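Local coordinates for Mgp-operon protein 3 (Mycoplasma pneumoniae, PDB 6RJ1), which is a membrane-anchored surface protein that acts in cell adhesion, probably helping this human pathogen attach to sugars on host cells, at residues Arg63-Asp68 with Ser83-Glu88; Lys231-Trp236 with Asn445-Leu450; Pro734-Tyr739 with Phe834-Phe839; Leu775-Thr780 with Leu804-Val809. All coordinates share one frame; numbering follows the deposited sequence.

Contact 1: Arg63-Asp68 with Ser83-Glu88; sequences RVKFQD and SFDTQE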
# COMPACT_ATOMS: atom_id res chain seq x y z
N ARG A 63 -7.88 -16.54 14.07
CA ARG A 63 -9.20 -16.49 13.44
C ARG A 63 -9.99 -15.30 13.97
O ARG A 63 -10.08 -15.11 15.18
CB ARG A 63 -9.97 -17.82 13.58
CG ARG A 63 -9.40 -18.97 12.74
CD ARG A 63 -9.37 -18.69 11.24
NE ARG A 63 -8.86 -19.82 10.46
CZ ARG A 63 -7.57 -20.09 10.27
NH1 ARG A 63 -6.63 -19.31 10.80
NH2 ARG A 63 -7.21 -21.14 9.54
N VAL A 64 -10.50 -14.45 13.05
CA VAL A 64 -11.25 -13.25 13.44
C VAL A 64 -12.70 -13.33 12.94
O VAL A 64 -12.95 -13.84 11.85
CB VAL A 64 -10.52 -11.93 13.02
CG1 VAL A 64 -11.28 -10.69 13.49
CG2 VAL A 64 -9.09 -11.89 13.56
N LYS A 65 -13.65 -12.86 13.77
CA LYS A 65 -15.06 -12.79 13.42
C LYS A 65 -15.60 -11.36 13.59
O LYS A 65 -15.16 -10.62 14.48
CB LYS A 65 -15.91 -13.85 14.16
CG LYS A 65 -16.17 -13.60 15.65
CD LYS A 65 -17.20 -14.56 16.24
CE LYS A 65 -17.42 -14.39 17.73
NZ LYS A 65 -16.21 -14.74 18.54
N PHE A 66 -16.52 -10.99 12.71
CA PHE A 66 -17.22 -9.71 12.76
C PHE A 66 -18.71 -10.01 12.99
O PHE A 66 -19.31 -10.79 12.25
CB PHE A 66 -16.98 -8.89 11.48
CG PHE A 66 -17.84 -7.65 11.33
CD1 PHE A 66 -17.68 -6.56 12.17
CD2 PHE A 66 -18.79 -7.57 10.32
CE1 PHE A 66 -18.46 -5.42 12.02
CE2 PHE A 66 -19.58 -6.42 10.17
CZ PHE A 66 -19.41 -5.35 11.02
N GLN A 67 -19.27 -9.45 14.06
CA GLN A 67 -20.68 -9.67 14.36
C GLN A 67 -21.55 -8.68 13.59
O GLN A 67 -21.57 -7.49 13.92
CB GLN A 67 -20.96 -9.62 15.87
CG GLN A 67 -21.58 -10.90 16.45
CD GLN A 67 -22.91 -11.34 15.85
OE1 GLN A 67 -23.14 -12.53 15.61
NE2 GLN A 67 -23.82 -10.40 15.60
N ASP A 68 -22.19 -9.16 12.53
CA ASP A 68 -23.08 -8.39 11.67
C ASP A 68 -24.48 -8.97 11.74
O ASP A 68 -24.65 -10.18 11.55
CB ASP A 68 -22.57 -8.34 10.22
CG ASP A 68 -22.49 -9.67 9.49
OD1 ASP A 68 -22.06 -10.67 10.11
OD2 ASP A 68 -22.86 -9.71 8.30
N SER A 83 -13.87 -9.62 17.16
CA SER A 83 -13.36 -10.52 18.19
C SER A 83 -12.60 -11.69 17.57
O SER A 83 -12.76 -11.97 16.38
CB SER A 83 -14.48 -11.05 19.08
OG SER A 83 -15.41 -11.80 18.31
N PHE A 84 -11.78 -12.37 18.38
CA PHE A 84 -11.05 -13.54 17.92
C PHE A 84 -11.96 -14.77 18.06
O PHE A 84 -12.60 -14.95 19.10
CB PHE A 84 -9.74 -13.72 18.70
CG PHE A 84 -8.67 -12.68 18.47
CD1 PHE A 84 -7.99 -12.61 17.25
CD2 PHE A 84 -8.30 -11.80 19.48
CE1 PHE A 84 -6.99 -11.66 17.05
CE2 PHE A 84 -7.29 -10.85 19.27
CZ PHE A 84 -6.65 -10.78 18.06
N ASP A 85 -12.05 -15.57 16.98
CA ASP A 85 -12.84 -16.79 16.94
C ASP A 85 -12.01 -17.99 17.41
O ASP A 85 -11.44 -18.73 16.60
CB ASP A 85 -13.42 -17.03 15.52
CG ASP A 85 -14.70 -17.84 15.52
OD1 ASP A 85 -14.66 -19.03 15.94
OD2 ASP A 85 -15.75 -17.29 15.13
N THR A 86 -11.95 -18.17 18.75
CA THR A 86 -11.24 -19.24 19.46
C THR A 86 -11.68 -20.64 18.98
O THR A 86 -10.83 -21.53 18.85
CB THR A 86 -11.37 -19.01 20.98
OG1 THR A 86 -10.67 -17.81 21.31
CG2 THR A 86 -10.83 -20.16 21.82
N GLN A 87 -12.98 -20.81 18.70
CA GLN A 87 -13.58 -22.05 18.21
C GLN A 87 -13.05 -22.45 16.83
O GLN A 87 -12.74 -23.63 16.61
CB GLN A 87 -15.11 -21.96 18.21
CG GLN A 87 -15.73 -22.04 19.60
CD GLN A 87 -17.23 -21.89 19.60
OE1 GLN A 87 -17.80 -20.98 18.97
NE2 GLN A 87 -17.92 -22.77 20.32
N GLU A 88 -12.92 -21.47 15.91
CA GLU A 88 -12.39 -21.67 14.56
C GLU A 88 -10.88 -21.94 14.61
O GLU A 88 -10.38 -22.75 13.82
CB GLU A 88 -12.68 -20.46 13.66
CG GLU A 88 -13.70 -20.70 12.56
CD GLU A 88 -13.26 -21.58 11.41
OE1 GLU A 88 -12.19 -21.30 10.82
OE2 GLU A 88 -14.00 -22.53 11.08

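Contact 2: Lys231-Trp236 with Asn445-Leu450; sequences KLNESW and NVITQL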
# COMPACT_ATOMS: atom_id res chain seq x y z
N LYS A 231 -17.17 -9.36 1.57
CA LYS A 231 -17.53 -8.77 2.85
C LYS A 231 -16.58 -9.33 3.92
O LYS A 231 -15.91 -10.34 3.69
CB LYS A 231 -19.00 -9.05 3.19
CG LYS A 231 -19.99 -8.19 2.42
CD LYS A 231 -21.32 -8.09 3.15
CE LYS A 231 -22.19 -7.01 2.55
NZ LYS A 231 -23.44 -6.81 3.32
N LEU A 232 -16.50 -8.65 5.07
CA LEU A 232 -15.62 -8.99 6.18
C LEU A 232 -15.65 -10.47 6.61
O LEU A 232 -14.59 -11.06 6.83
CB LEU A 232 -15.94 -8.06 7.36
CG LEU A 232 -14.95 -6.92 7.69
CD1 LEU A 232 -14.28 -6.35 6.46
CD2 LEU A 232 -15.63 -5.84 8.48
N ASN A 233 -16.85 -11.07 6.68
CA ASN A 233 -17.05 -12.47 7.06
C ASN A 233 -17.04 -13.45 5.87
O ASN A 233 -17.10 -14.67 6.07
CB ASN A 233 -18.32 -12.63 7.91
CG ASN A 233 -18.20 -11.97 9.26
OD1 ASN A 233 -17.36 -12.33 10.09
ND2 ASN A 233 -19.02 -10.96 9.49
N GLU A 234 -16.94 -12.91 4.65
CA GLU A 234 -16.84 -13.71 3.43
C GLU A 234 -15.37 -14.05 3.21
O GLU A 234 -14.50 -13.47 3.86
CB GLU A 234 -17.41 -12.95 2.22
CG GLU A 234 -18.93 -12.96 2.13
CD GLU A 234 -19.57 -12.08 1.07
OE1 GLU A 234 -18.85 -11.30 0.40
OE2 GLU A 234 -20.81 -12.17 0.90
N SER A 235 -15.09 -15.01 2.32
CA SER A 235 -13.72 -15.39 2.00
C SER A 235 -13.40 -15.11 0.55
O SER A 235 -14.25 -15.30 -0.33
CB SER A 235 -13.48 -16.87 2.27
OG SER A 235 -13.64 -17.16 3.65
N TRP A 236 -12.15 -14.70 0.29
CA TRP A 236 -11.66 -14.48 -1.06
C TRP A 236 -11.35 -15.85 -1.66
O TRP A 236 -10.92 -16.75 -0.92
CB TRP A 236 -10.35 -13.69 -1.04
CG TRP A 236 -10.44 -12.27 -0.59
CD1 TRP A 236 -11.31 -11.31 -1.04
CD2 TRP A 236 -9.52 -11.60 0.27
NE1 TRP A 236 -11.01 -10.10 -0.47
CE2 TRP A 236 -9.92 -10.25 0.35
CE3 TRP A 236 -8.40 -12.02 1.01
CZ2 TRP A 236 -9.24 -9.31 1.13
CZ3 TRP A 236 -7.72 -11.09 1.77
CH2 TRP A 236 -8.14 -9.75 1.84
N ASN A 445 -11.80 -15.86 6.63
CA ASN A 445 -12.47 -14.55 6.45
C ASN A 445 -11.53 -13.44 5.95
O ASN A 445 -10.34 -13.46 6.24
CB ASN A 445 -13.08 -14.06 7.78
CG ASN A 445 -13.94 -15.04 8.52
OD1 ASN A 445 -15.17 -14.99 8.45
ND2 ASN A 445 -13.31 -15.95 9.25
N VAL A 446 -12.12 -12.41 5.28
CA VAL A 446 -11.40 -11.22 4.85
C VAL A 446 -10.85 -10.51 6.11
O VAL A 446 -9.69 -10.10 6.12
CB VAL A 446 -12.32 -10.29 4.00
CG1 VAL A 446 -11.70 -8.90 3.79
CG2 VAL A 446 -12.67 -10.93 2.66
N ILE A 447 -11.68 -10.45 7.18
CA ILE A 447 -11.32 -9.82 8.46
C ILE A 447 -10.13 -10.51 9.14
O ILE A 447 -9.28 -9.83 9.72
CB ILE A 447 -12.56 -9.64 9.39
CG1 ILE A 447 -12.28 -8.64 10.53
CG2 ILE A 447 -13.13 -10.97 9.91
CD1 ILE A 447 -12.06 -7.20 10.11
N THR A 448 -10.03 -11.85 9.02
CA THR A 448 -8.92 -12.64 9.57
C THR A 448 -7.65 -12.31 8.77
O THR A 448 -6.59 -12.07 9.36
CB THR A 448 -9.28 -14.14 9.49
OG1 THR A 448 -10.47 -14.37 10.24
CG2 THR A 448 -8.16 -15.04 9.98
N GLN A 449 -7.77 -12.29 7.42
CA GLN A 449 -6.67 -11.99 6.50
C GLN A 449 -6.15 -10.60 6.72
O GLN A 449 -4.95 -10.39 6.66
CB GLN A 449 -7.06 -12.18 5.03
CG GLN A 449 -7.64 -13.54 4.66
CD GLN A 449 -6.66 -14.69 4.66
OE1 GLN A 449 -5.51 -14.60 5.11
NE2 GLN A 449 -7.12 -15.82 4.14
N LEU A 450 -7.06 -9.65 7.00
CA LEU A 450 -6.69 -8.27 7.29
C LEU A 450 -5.96 -8.19 8.63
O LEU A 450 -4.99 -7.44 8.73
CB LEU A 450 -7.90 -7.31 7.26
CG LEU A 450 -8.57 -7.07 5.90
CD1 LEU A 450 -9.93 -6.43 6.08
CD2 LEU A 450 -7.70 -6.24 4.99

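Contact 3: Pro734-Tyr739 with Phe834-Phe839; sequences PVPYYY and FSYTPF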
# COMPACT_ATOMS: atom_id res chain seq x y z
N PRO A 734 2.97 7.54 -10.46
CA PRO A 734 2.50 6.47 -11.35
C PRO A 734 3.58 5.46 -11.70
O PRO A 734 4.75 5.75 -11.50
CB PRO A 734 2.05 7.25 -12.59
CG PRO A 734 2.94 8.42 -12.62
CD PRO A 734 3.17 8.81 -11.20
N VAL A 735 3.20 4.29 -12.27
CA VAL A 735 4.19 3.30 -12.75
C VAL A 735 4.87 3.85 -14.00
O VAL A 735 4.23 4.60 -14.75
CB VAL A 735 3.61 1.89 -13.06
CG1 VAL A 735 3.55 1.02 -11.82
CG2 VAL A 735 2.28 1.94 -13.79
N PRO A 736 6.14 3.48 -14.30
CA PRO A 736 6.74 3.95 -15.55
C PRO A 736 5.93 3.44 -16.74
O PRO A 736 5.57 2.27 -16.78
CB PRO A 736 8.14 3.32 -15.52
CG PRO A 736 8.38 2.98 -14.12
CD PRO A 736 7.06 2.58 -13.58
N TYR A 737 5.59 4.34 -17.66
CA TYR A 737 4.83 4.00 -18.87
C TYR A 737 5.63 3.02 -19.72
O TYR A 737 5.04 2.17 -20.38
CB TYR A 737 4.48 5.26 -19.68
CG TYR A 737 5.66 6.15 -20.00
CD1 TYR A 737 6.43 5.95 -21.14
CD2 TYR A 737 6.00 7.21 -19.16
CE1 TYR A 737 7.53 6.75 -21.43
CE2 TYR A 737 7.10 8.03 -19.44
CZ TYR A 737 7.86 7.79 -20.58
OH TYR A 737 8.94 8.59 -20.86
N TYR A 738 6.97 3.13 -19.67
CA TYR A 738 7.90 2.30 -20.43
C TYR A 738 8.00 0.86 -19.89
O TYR A 738 8.73 0.05 -20.45
CB TYR A 738 9.28 2.98 -20.59
CG TYR A 738 9.94 3.41 -19.29
CD1 TYR A 738 10.70 2.52 -18.54
CD2 TYR A 738 9.85 4.73 -18.85
CE1 TYR A 738 11.32 2.91 -17.36
CE2 TYR A 738 10.47 5.14 -17.67
CZ TYR A 738 11.22 4.23 -16.94
OH TYR A 738 11.82 4.61 -15.76
N TYR A 739 7.24 0.54 -18.82
CA TYR A 739 7.15 -0.80 -18.27
C TYR A 739 6.12 -1.58 -19.08
O TYR A 739 6.00 -2.80 -18.95
CB TYR A 739 6.75 -0.75 -16.77
CG TYR A 739 7.92 -0.75 -15.81
CD1 TYR A 739 9.16 -0.27 -16.21
CD2 TYR A 739 7.77 -1.20 -14.51
CE1 TYR A 739 10.24 -0.27 -15.33
CE2 TYR A 739 8.85 -1.21 -13.62
CZ TYR A 739 10.08 -0.73 -14.04
OH TYR A 739 11.16 -0.73 -13.19
N PHE A 834 9.72 15.69 -1.45
CA PHE A 834 9.58 14.48 -2.26
C PHE A 834 10.47 14.55 -3.50
O PHE A 834 10.52 15.59 -4.17
CB PHE A 834 8.11 14.28 -2.67
CG PHE A 834 7.83 13.05 -3.51
CD1 PHE A 834 7.90 13.10 -4.89
CD2 PHE A 834 7.45 11.85 -2.91
CE1 PHE A 834 7.62 11.97 -5.67
CE2 PHE A 834 7.16 10.73 -3.69
CZ PHE A 834 7.24 10.80 -5.06
N SER A 835 11.12 13.42 -3.82
CA SER A 835 11.97 13.25 -4.99
C SER A 835 11.88 11.80 -5.51
O SER A 835 11.94 10.86 -4.72
CB SER A 835 13.42 13.61 -4.68
OG SER A 835 14.33 12.61 -5.13
N TYR A 836 11.72 11.64 -6.83
CA TYR A 836 11.69 10.34 -7.48
C TYR A 836 12.74 10.33 -8.59
O TYR A 836 12.71 11.19 -9.48
CB TYR A 836 10.28 10.01 -8.01
CG TYR A 836 10.24 8.85 -8.99
CD1 TYR A 836 10.24 7.53 -8.54
CD2 TYR A 836 10.24 9.08 -10.36
CE1 TYR A 836 10.22 6.47 -9.44
CE2 TYR A 836 10.24 8.02 -11.27
CZ TYR A 836 10.22 6.72 -10.80
OH TYR A 836 10.22 5.69 -11.71
N THR A 837 13.70 9.40 -8.50
CA THR A 837 14.75 9.26 -9.51
C THR A 837 14.60 7.88 -10.15
O THR A 837 14.69 6.87 -9.44
CB THR A 837 16.13 9.49 -8.89
OG1 THR A 837 16.08 10.67 -8.09
CG2 THR A 837 17.23 9.61 -9.94
N PRO A 838 14.34 7.80 -11.47
CA PRO A 838 14.18 6.48 -12.11
C PRO A 838 15.48 5.68 -12.12
O PRO A 838 16.54 6.25 -12.41
CB PRO A 838 13.74 6.83 -13.54
CG PRO A 838 13.36 8.27 -13.52
CD PRO A 838 14.21 8.89 -12.46
N PHE A 839 15.40 4.38 -11.80
CA PHE A 839 16.61 3.56 -11.84
C PHE A 839 16.80 2.90 -13.22
O PHE A 839 15.87 2.88 -14.04
CB PHE A 839 16.70 2.57 -10.66
CG PHE A 839 15.54 1.68 -10.29
CD1 PHE A 839 14.86 0.95 -11.26
CD2 PHE A 839 15.22 1.44 -8.95
CE1 PHE A 839 13.81 0.08 -10.90
CE2 PHE A 839 14.17 0.58 -8.59
CZ PHE A 839 13.48 -0.10 -9.57

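Contact 4: Leu775-Thr780 with Leu804-Val809; sequences LLNFGT and LVRGGV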
# COMPACT_ATOMS: atom_id res chain seq x y z
N LEU A 775 0.59 -1.92 -14.48
CA LEU A 775 -0.47 -0.98 -14.18
C LEU A 775 -0.41 -0.42 -12.77
O LEU A 775 -0.70 0.77 -12.57
CB LEU A 775 -1.80 -1.73 -14.36
CG LEU A 775 -3.05 -1.07 -14.98
CD1 LEU A 775 -4.23 -1.19 -14.06
CD2 LEU A 775 -2.83 0.36 -15.43
N LEU A 776 -0.10 -1.27 -11.78
CA LEU A 776 -0.12 -0.90 -10.37
C LEU A 776 1.23 -0.62 -9.79
O LEU A 776 2.16 -1.41 -9.99
CB LEU A 776 -0.85 -1.97 -9.53
CG LEU A 776 -2.14 -2.55 -10.11
CD1 LEU A 776 -2.54 -3.79 -9.39
CD2 LEU A 776 -3.27 -1.52 -10.12
N ASN A 777 1.35 0.50 -9.07
CA ASN A 777 2.59 0.85 -8.41
C ASN A 777 2.71 0.14 -7.07
O ASN A 777 1.71 -0.25 -6.47
CB ASN A 777 2.79 2.36 -8.30
CG ASN A 777 4.24 2.77 -8.33
OD1 ASN A 777 5.16 1.95 -8.25
ND2 ASN A 777 4.50 4.05 -8.45
N PHE A 778 3.94 -0.06 -6.62
CA PHE A 778 4.25 -0.75 -5.37
C PHE A 778 5.43 -0.06 -4.71
O PHE A 778 6.34 0.38 -5.39
CB PHE A 778 4.53 -2.23 -5.70
CG PHE A 778 5.26 -3.05 -4.66
CD1 PHE A 778 4.57 -3.66 -3.63
CD2 PHE A 778 6.63 -3.26 -4.76
CE1 PHE A 778 5.24 -4.45 -2.69
CE2 PHE A 778 7.29 -4.04 -3.81
CZ PHE A 778 6.59 -4.63 -2.79
N GLY A 779 5.38 0.04 -3.39
CA GLY A 779 6.42 0.68 -2.60
C GLY A 779 6.88 -0.20 -1.46
O GLY A 779 6.05 -0.79 -0.77
N THR A 780 8.20 -0.30 -1.27
CA THR A 780 8.80 -1.16 -0.25
C THR A 780 10.11 -0.59 0.31
O THR A 780 10.77 0.22 -0.35
CB THR A 780 9.00 -2.59 -0.84
OG1 THR A 780 9.35 -3.51 0.18
CG2 THR A 780 10.04 -2.64 -1.96
N LEU A 804 11.99 2.13 -2.21
CA LEU A 804 12.01 1.66 -3.58
C LEU A 804 10.59 1.48 -4.07
O LEU A 804 9.73 0.96 -3.34
CB LEU A 804 12.80 0.34 -3.66
CG LEU A 804 14.25 0.38 -4.19
CD1 LEU A 804 15.06 1.55 -3.62
CD2 LEU A 804 14.96 -0.91 -3.89
N VAL A 805 10.33 1.98 -5.28
CA VAL A 805 9.04 1.88 -5.99
C VAL A 805 9.30 1.29 -7.38
O VAL A 805 10.47 1.15 -7.77
CB VAL A 805 8.23 3.20 -6.05
CG1 VAL A 805 7.73 3.61 -4.67
CG2 VAL A 805 9.02 4.33 -6.72
N ARG A 806 8.24 0.96 -8.13
CA ARG A 806 8.40 0.43 -9.48
C ARG A 806 9.00 1.51 -10.38
O ARG A 806 8.42 2.60 -10.52
CB ARG A 806 7.08 -0.08 -10.04
CG ARG A 806 6.46 -1.19 -9.22
CD ARG A 806 5.29 -1.81 -9.95
NE ARG A 806 5.71 -2.66 -11.06
CZ ARG A 806 4.89 -3.28 -11.89
NH1 ARG A 806 3.58 -3.13 -11.76
NH2 ARG A 806 5.36 -4.05 -12.85
N GLY A 807 10.19 1.22 -10.91
CA GLY A 807 10.90 2.11 -11.81
C GLY A 807 11.94 3.03 -11.24
O GLY A 807 12.73 3.59 -12.00
N GLY A 808 11.96 3.22 -9.93
CA GLY A 808 12.93 4.10 -9.31
C GLY A 808 12.93 4.19 -7.80
O GLY A 808 12.20 3.48 -7.11
N VAL A 809 13.79 5.08 -7.28
CA VAL A 809 13.94 5.34 -5.85
C VAL A 809 13.29 6.68 -5.48
O VAL A 809 13.40 7.66 -6.21
CB VAL A 809 15.43 5.24 -5.40
CG1 VAL A 809 16.32 6.30 -6.06
CG2 VAL A 809 15.58 5.29 -3.88

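Contact 1: Arg63-Asp68 with Ser83-Glu88
K65 and S83 form an antiparallel hydrogen-bonded pair, with K65 N giving to S83 O (2.9 Å) and S83 N to K65 O (3.1 Å). K65 CG stands between its own backbone N and carbonyl carbon (chi1 73°), 3.3 Å from S83 OG. The chain then runs extended until its last torsion (chi4 -66°) turns NZ to S83 OG, a hydrogen bond of 3.1 Å. D85 crosses this lysine at about a right angle. Its OD2 lies 3.3 Å from K65 CD but 4.3 Å from NZ, beyond a salt bridge, though the charges may still attract. On the face that meets helix 446-454, V64 CG2 approaches F84 CD1 obliquely at 3.9 Å; V64 also touches I447 and Y451, and F84 meets Y451 edge to face. R63 CB and CG lie against E88 CB, and a bend at chi2 turns CD toward E88 OE1. R63 NE makes a long ion pair with E88 OE1 (3.7 Å), while NH1 is hydrogen-bonded to A60 O. D85 N binds R63 O, and D85 OD1 accepts E88 N on its anti side. This is a two-stranded antiparallel ribbon whose second strand leads through the N-cap D85 into helix 86-93.

Contact 2: Lys231-Trp236 with Asn445-Leu450
N445 leans on the loop 231-236 through its CB, 3.5 Å from L232 O, and its CA-H is directed at E234 O. It holds the N-cap position of helix 446-454, and the loop provides a type I beta turn, K231 to E234, tightened by K231 N giving to the E234 carboxylate. The N445 side chain makes no capping bond; instead, carbonyls of the turn receive amide N-H groups from the first turn of the helix. V446 N gives to E234 O (3.0 Å). V446 has CG1 anti to the backbone N (chi1 168°), and both methyls meet the W236 indole: CG2 stands over one face, 3.7 Å from the centroid of the five-membered ring and 15° off the normal, a CH-pi contact, while CG1 touches CZ2 at 3.6 Å. W236 NE1 is bound to V166 O, which fixes the edge of the indole. I447 N gives to L232 O (3.0 Å) in the carbonyl plane, on a lone pair. I447 CD1 meets L232 CG at 3.8 Å, the two side chains crossing at a slant, and strand 64-66 adds V64 against I447 and F66 against L232. Q449 slides past W236 in the opposite direction with CB 3.5 Å from CZ3. Its amide plane is 17° from the indole plane, and its OE1 accepts from I369 N. One turn after V446, L450 reaches L232 with a looser apolar touch, CD1 to CD1 at 4.4 Å.

Contact 3: Pro734-Tyr739 with Phe834-Phe839
Y738 and P838 touch although the two backbones stay well apart: the nearest CA atoms, those of P736 and P838, are 8.6 Å from each other. Segment 734-739 is a loop that ends in a 3-10 turn at 737-739, where Y739 N gives to P736 O. Segment 834-839 is nearly all strand, 834-838; S835 and T837 bond to R811 and V809 of strand 808-815, and F839 to G807 just before it. Across that separation the approach is made by side chains alone, in van der Waals contact. Strand 834-838 belongs to an antiparallel sheet with 779-786, 799-805 and 808-815, consistent with a blade of the propeller expected in P110-like adhesins; the loop 734-739 lies against the end of this sheet. P736 packs on two tyrosine rings of its own segment. Its CB sits 3.5 Å above one face of the Y738 ring, toward the rim, and its CG 3.8 Å above the centre of one face of the Y739 ring. The Y738 and P838 side chains cross at about a right angle, with Y738 OH 3.7 Å from P838 CB; Y738 also touches a crystal neighbour, which may influence its pose. From the strand, Y836 comes the other way, CG anti to the backbone N (chi1 165°), and sets its OH 4.1 Å from P736 CG; P838 N lies over one face of the Y836 ring. Y739 OH meets the edge of the F839 ring, near its plane, 3.6 Å from CE1, and is hydrogen-bonded to S844 OG.

Contact 4: Leu775-Thr780 with Leu804-Val809
R806 binds L776, N777 and, weakly, F778 of segment 775-780 with its side chain and its backbone N. Its side chain bends at chi3 (74°), which places NE, and NH1 gives to L776 O at 2.8 Å with the oxygen in the guanidinium plane. NE is paired with D769 in a salt bridge and NH2 is bound to N773 O, so all three nitrogens of this buried group have acceptors. N777 supplies the second polar hold: its OD1 takes R806 N (3.2 Å) in the plane of the amide and also F778 N (2.9 Å) from its own segment, while ND2 gives to L733 O. The amide and guanidinium planes are 57° apart, the two side chains sliding past each other in opposite directions. Among backbone interactions, T780 N to L804 O and L804 N to T780 O, both 2.9 Å, make an antiparallel hydrogen-bonded pair; R806 N to F778 O is weak, and beside it V805 CA makes a CA-H...O contact with F778 O (3.1 Å). Here strand 779-786 joins 799-805, which passes through a type II beta turn, V805 to G808, into 808-815. This antiparallel meander is consistent with a beta-propeller blade; at the positive phi of G807 a CB would be jammed against R806 O. Packing contacts are few: V805 CG1 lies 3.8 Å from G779 CA, and R806 CG 4.1 Å from F778 CB, whose ring meets F771 edge to face.

The four contacts form two pairs. Contacts 1 and 2, centres 11 Å apart, meet where strand 64-66 of contact 1 packs on helix 446-454 of contact 2; hydrogen bonds from V64 N to T448 OG1 and from N233 ND2 to F66 O tie the ribbon to the helix and the turn. Contacts 3 and 4, centres 7 Å apart, share an antiparallel sheet, in which F839 pairs with G807 and T837 with V809. Along the chain contact 1 closes before contact 2 opens, contact 2 closes before the other two, and contact 4 falls between the segments of contact 3. Contacts 1 and 3 lie about 42 Å apart between centres, on opposite sides of the chain's centre. Contacts 2 and 3 join distant sequence regions of this adhesin; 1 and 4 close shorter loops.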